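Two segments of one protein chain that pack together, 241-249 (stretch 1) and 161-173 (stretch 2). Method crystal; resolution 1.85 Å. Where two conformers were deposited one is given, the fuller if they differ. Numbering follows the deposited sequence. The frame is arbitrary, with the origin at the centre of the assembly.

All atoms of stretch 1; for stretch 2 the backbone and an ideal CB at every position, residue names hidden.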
# COMPACT_ATOMS: atom_id res chain seq x y z
N SER D 241 1.95 14.20 -15.04
CA SER D 241 2.59 13.40 -16.06
C SER D 241 2.77 14.20 -17.35
O SER D 241 3.74 14.01 -18.09
CB SER D 241 1.77 12.14 -16.33
OG SER D 241 0.50 12.49 -16.79
N TYR D 242 1.85 15.12 -17.59
CA TYR D 242 1.87 15.96 -18.78
C TYR D 242 2.97 17.04 -18.67
O TYR D 242 3.70 17.27 -19.63
CB TYR D 242 0.49 16.59 -18.93
CG TYR D 242 0.23 17.46 -20.12
CD1 TYR D 242 0.88 17.29 -21.34
CD2 TYR D 242 -0.78 18.43 -20.06
CE1 TYR D 242 0.57 18.08 -22.44
CE2 TYR D 242 -1.07 19.25 -21.13
CZ TYR D 242 -0.40 19.07 -22.31
OH TYR D 242 -0.75 19.87 -23.37
N VAL D 243 3.09 17.65 -17.51
CA VAL D 243 4.22 18.55 -17.21
C VAL D 243 5.56 17.80 -17.39
O VAL D 243 6.45 18.27 -18.14
CB VAL D 243 4.11 19.14 -15.80
CG1 VAL D 243 5.38 19.88 -15.39
CG2 VAL D 243 2.89 20.07 -15.75
N ALA D 244 5.68 16.62 -16.79
CA ALA D 244 6.90 15.82 -16.94
C ALA D 244 7.25 15.53 -18.41
O ALA D 244 8.38 15.74 -18.83
CB ALA D 244 6.82 14.53 -16.13
N LYS D 245 6.26 15.08 -19.18
CA LYS D 245 6.44 14.71 -20.59
C LYS D 245 6.90 15.94 -21.41
O LYS D 245 7.84 15.85 -22.22
CB LYS D 245 5.13 14.17 -21.14
CG LYS D 245 5.08 13.83 -22.63
CD LYS D 245 5.69 12.46 -22.91
CE LYS D 245 5.66 12.14 -24.41
NZ LYS D 245 5.24 10.72 -24.64
N THR D 246 6.24 17.07 -21.14
CA THR D 246 6.49 18.33 -21.87
C THR D 246 7.90 18.85 -21.63
O THR D 246 8.56 19.34 -22.53
CB THR D 246 5.41 19.39 -21.51
OG1 THR D 246 4.13 18.86 -21.86
CG2 THR D 246 5.59 20.68 -22.30
N MET D 247 8.37 18.68 -20.41
CA MET D 247 9.76 18.98 -20.01
C MET D 247 10.80 17.89 -20.37
O MET D 247 11.99 18.05 -20.07
CB MET D 247 9.79 19.26 -18.51
CG MET D 247 9.02 20.53 -18.13
SD MET D 247 8.88 20.73 -16.33
CE MET D 247 10.56 21.12 -15.93
N ASN D 248 10.35 16.81 -20.99
CA ASN D 248 11.16 15.64 -21.31
C ASN D 248 11.80 14.99 -20.07
O ASN D 248 12.89 14.42 -20.15
CB ASN D 248 12.20 15.98 -22.39
CG ASN D 248 11.57 16.19 -23.75
OD1 ASN D 248 10.70 15.42 -24.15
ND2 ASN D 248 11.99 17.22 -24.44
N LEU D 249 11.10 15.03 -18.95
CA LEU D 249 11.57 14.33 -17.75
C LEU D 249 11.18 12.85 -17.83
O LEU D 249 10.09 12.52 -18.33
CB LEU D 249 10.96 14.93 -16.50
CG LEU D 249 11.21 16.40 -16.16
CD1 LEU D 249 10.53 16.73 -14.84
CD2 LEU D 249 12.68 16.69 -16.07
N UNK D 161 20.44 23.76 -20.74
CA UNK D 161 19.29 23.63 -21.62
C UNK D 161 18.60 22.28 -21.48
O UNK D 161 19.26 21.26 -21.43
CB UNK D 161 19.72 23.84 -23.07
N UNK D 162 17.27 22.28 -21.42
CA UNK D 162 16.49 21.06 -21.25
C UNK D 162 15.56 20.75 -22.42
O UNK D 162 15.54 19.61 -22.88
CB UNK D 162 15.66 21.16 -19.97
N UNK D 163 14.77 21.72 -22.89
CA UNK D 163 13.76 21.45 -23.93
C UNK D 163 13.47 22.66 -24.81
O UNK D 163 13.53 23.80 -24.36
CB UNK D 163 12.46 20.98 -23.28
N UNK D 164 13.14 22.36 -26.06
CA UNK D 164 12.76 23.34 -27.05
C UNK D 164 11.26 23.24 -27.37
O UNK D 164 10.86 23.54 -28.50
CB UNK D 164 13.60 23.16 -28.32
N UNK D 165 10.42 22.82 -26.43
CA UNK D 165 8.97 22.89 -26.63
C UNK D 165 8.57 24.36 -26.71
O UNK D 165 9.26 25.22 -26.13
CB UNK D 165 8.22 22.18 -25.51
N UNK D 166 7.51 24.67 -27.45
CA UNK D 166 7.08 26.08 -27.55
C UNK D 166 6.48 26.54 -26.23
O UNK D 166 6.13 25.73 -25.36
CB UNK D 166 6.07 26.26 -28.68
N UNK D 167 6.38 27.86 -26.09
CA UNK D 167 5.89 28.50 -24.88
C UNK D 167 4.41 28.15 -24.57
O UNK D 167 4.04 28.00 -23.41
CB UNK D 167 6.05 30.02 -25.01
N UNK D 168 3.60 27.98 -25.62
CA UNK D 168 2.17 27.59 -25.48
C UNK D 168 1.95 26.18 -24.91
O UNK D 168 1.07 25.98 -24.06
CB UNK D 168 1.49 27.67 -26.85
N UNK D 169 2.74 25.21 -25.37
CA UNK D 169 2.67 23.83 -24.82
C UNK D 169 3.03 23.78 -23.35
O UNK D 169 2.38 23.07 -22.57
CB UNK D 169 3.60 22.90 -25.59
N UNK D 170 4.08 24.49 -22.97
CA UNK D 170 4.50 24.55 -21.58
C UNK D 170 3.45 25.17 -20.72
O UNK D 170 3.20 24.67 -19.64
CB UNK D 170 5.81 25.33 -21.44
N UNK D 171 2.92 26.30 -21.17
CA UNK D 171 1.86 27.01 -20.45
C UNK D 171 0.63 26.10 -20.26
O UNK D 171 0.09 26.01 -19.15
CB UNK D 171 1.47 28.28 -21.20
N UNK D 172 0.21 25.44 -21.32
CA UNK D 172 -0.94 24.54 -21.26
C UNK D 172 -0.71 23.46 -20.19
O UNK D 172 -1.56 23.27 -19.31
CB UNK D 172 -1.19 23.90 -22.63
N UNK D 173 0.45 22.82 -20.23
CA UNK D 173 0.75 21.74 -19.26
C UNK D 173 0.81 22.22 -17.80
O UNK D 173 0.30 21.55 -16.88
CB UNK D 173 2.08 21.09 -19.62

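Stretch 2 enters as a strand, turns through a short loop and leaves as a helix that runs nearly antiparallel to helix 241-246, with a closest axial approach of 9.3 Å. Position 161 has nothing of stretch 1 near its CB, and many residues would suit; it is Pro161.

At position 162 the CA-to-CB bond points sideways, with the ideal CB 4.8 Å from Met247 O, leaving room for a branched or medium-sized apolar side chain. The residue is Val162, whose CG1 lies 3.3 Å from Met247 O.

Position 163 points toward the end of the opposing helix, where its ideal CB is already 4.0 Å from Asn248 ND2 and 4.3 Å from Thr246 O. So close an approach favours a small residue, such as alanine, serine or glycine. Ala163 fits, its methyl covering the turn that closes the helix. Position 164 points away and could carry many side chains; it is Thr164.

The CB of position 165 points toward stretch 1, 4.1 Å from Thr246 O, so a small or modestly sized side chain, polar or apolar, would suit. Cys165 places SG 3.6 Å from Thr246 O and 4.1 Å from Thr246 CG2.

Position 166, out of reach, immediately precedes the helix, where asparagine, aspartate, serine or threonine could cap it. Asn166 does so: its OD1 accepts from the backbone N of position 169 at 2.8 Å. Positions 167 and 168 are also out of reach; they are Thr167 and Gln168.

Position 169 points sideways past Thr246 CG2, 4.4 Å from its ideal CB, and small residues would suit. Ser169 turns its OG to Asn166 OD1 (2.7 Å), reinforcing the cap. Position 170 also starts sideways, but the methyl of Thr246 and the side chain of Met247 offer an apolar surface for leucine, isoleucine or methionine. The end of Leu170 comes nearer, with CD2 3.9 Å from Thr246 CG2 and 4.2 Å from Met247 CG. Position 171 is out of reach; it is Tyr171.

Position 172 starts sideways, its ideal CB 4.1 Å from Tyr242 OH, and a long polar side chain such as arginine, lysine or glutamine could run alongside the ring edge to this hydroxyl. Arg172 does so nearly extended, and NE donates to Tyr242 OH at 2.9 Å.

Position 173 faces a crowded site: its ideal CB lies 3.8 Å from Thr246 OG1 and 3.9 Å from Tyr242 CD2, favouring alanine, serine or glycine. Ser173 sets CB over the Tyr242 ring face, 3.8 Å from the ring centroid, in a CH-pi contact, while its OG donates to Leu170 O at 3.0 Å.

Stretch 2 (161-173) PVATCNTQSLYRS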
# COMPACT_ATOMS: atom_id res chain seq x y z
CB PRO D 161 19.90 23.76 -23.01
CG PRO D 161 21.06 24.64 -22.80
CD PRO D 161 21.63 24.20 -21.49
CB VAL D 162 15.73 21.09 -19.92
CG1 VAL D 162 14.72 19.94 -19.80
CG2 VAL D 162 16.72 21.04 -18.76
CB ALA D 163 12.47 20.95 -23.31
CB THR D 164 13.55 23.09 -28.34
OG1 THR D 164 13.27 21.77 -28.81
CG2 THR D 164 15.05 23.21 -28.11
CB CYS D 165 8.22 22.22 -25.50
SG CYS D 165 8.81 22.68 -23.86
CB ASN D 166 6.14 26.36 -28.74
CG ASN D 166 4.89 25.48 -28.76
OD1 ASN D 166 4.27 25.21 -27.73
ND2 ASN D 166 4.50 25.06 -29.94
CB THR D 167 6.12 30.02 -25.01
OG1 THR D 167 6.72 30.51 -23.81
CG2 THR D 167 4.83 30.77 -25.33
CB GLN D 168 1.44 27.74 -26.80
CG GLN D 168 1.40 29.18 -27.33
CD GLN D 168 2.58 29.57 -28.25
OE1 GLN D 168 3.55 28.81 -28.43
NE2 GLN D 168 2.48 30.76 -28.82
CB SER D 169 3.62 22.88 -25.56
OG SER D 169 3.32 22.83 -26.93
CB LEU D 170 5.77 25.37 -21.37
CG LEU D 170 7.10 24.68 -21.46
CD1 LEU D 170 8.20 25.73 -21.39
CD2 LEU D 170 7.25 23.63 -20.36
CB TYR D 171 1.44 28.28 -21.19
CG TYR D 171 0.28 28.98 -20.55
CD1 TYR D 171 -1.02 28.78 -21.02
CD2 TYR D 171 0.46 29.79 -19.44
CE1 TYR D 171 -2.10 29.41 -20.41
CE2 TYR D 171 -0.62 30.43 -18.84
CZ TYR D 171 -1.89 30.24 -19.33
OH TYR D 171 -2.95 30.84 -18.71
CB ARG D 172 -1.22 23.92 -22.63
CG ARG D 172 -2.39 22.97 -22.67
CD ARG D 172 -2.65 22.43 -24.06
NE ARG D 172 -3.27 21.10 -23.96
CZ ARG D 172 -4.58 20.86 -23.80
NH1 ARG D 172 -5.48 21.85 -23.74
NH2 ARG D 172 -4.99 19.59 -23.70
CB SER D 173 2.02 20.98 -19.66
OG SER D 173 3.21 21.68 -19.29
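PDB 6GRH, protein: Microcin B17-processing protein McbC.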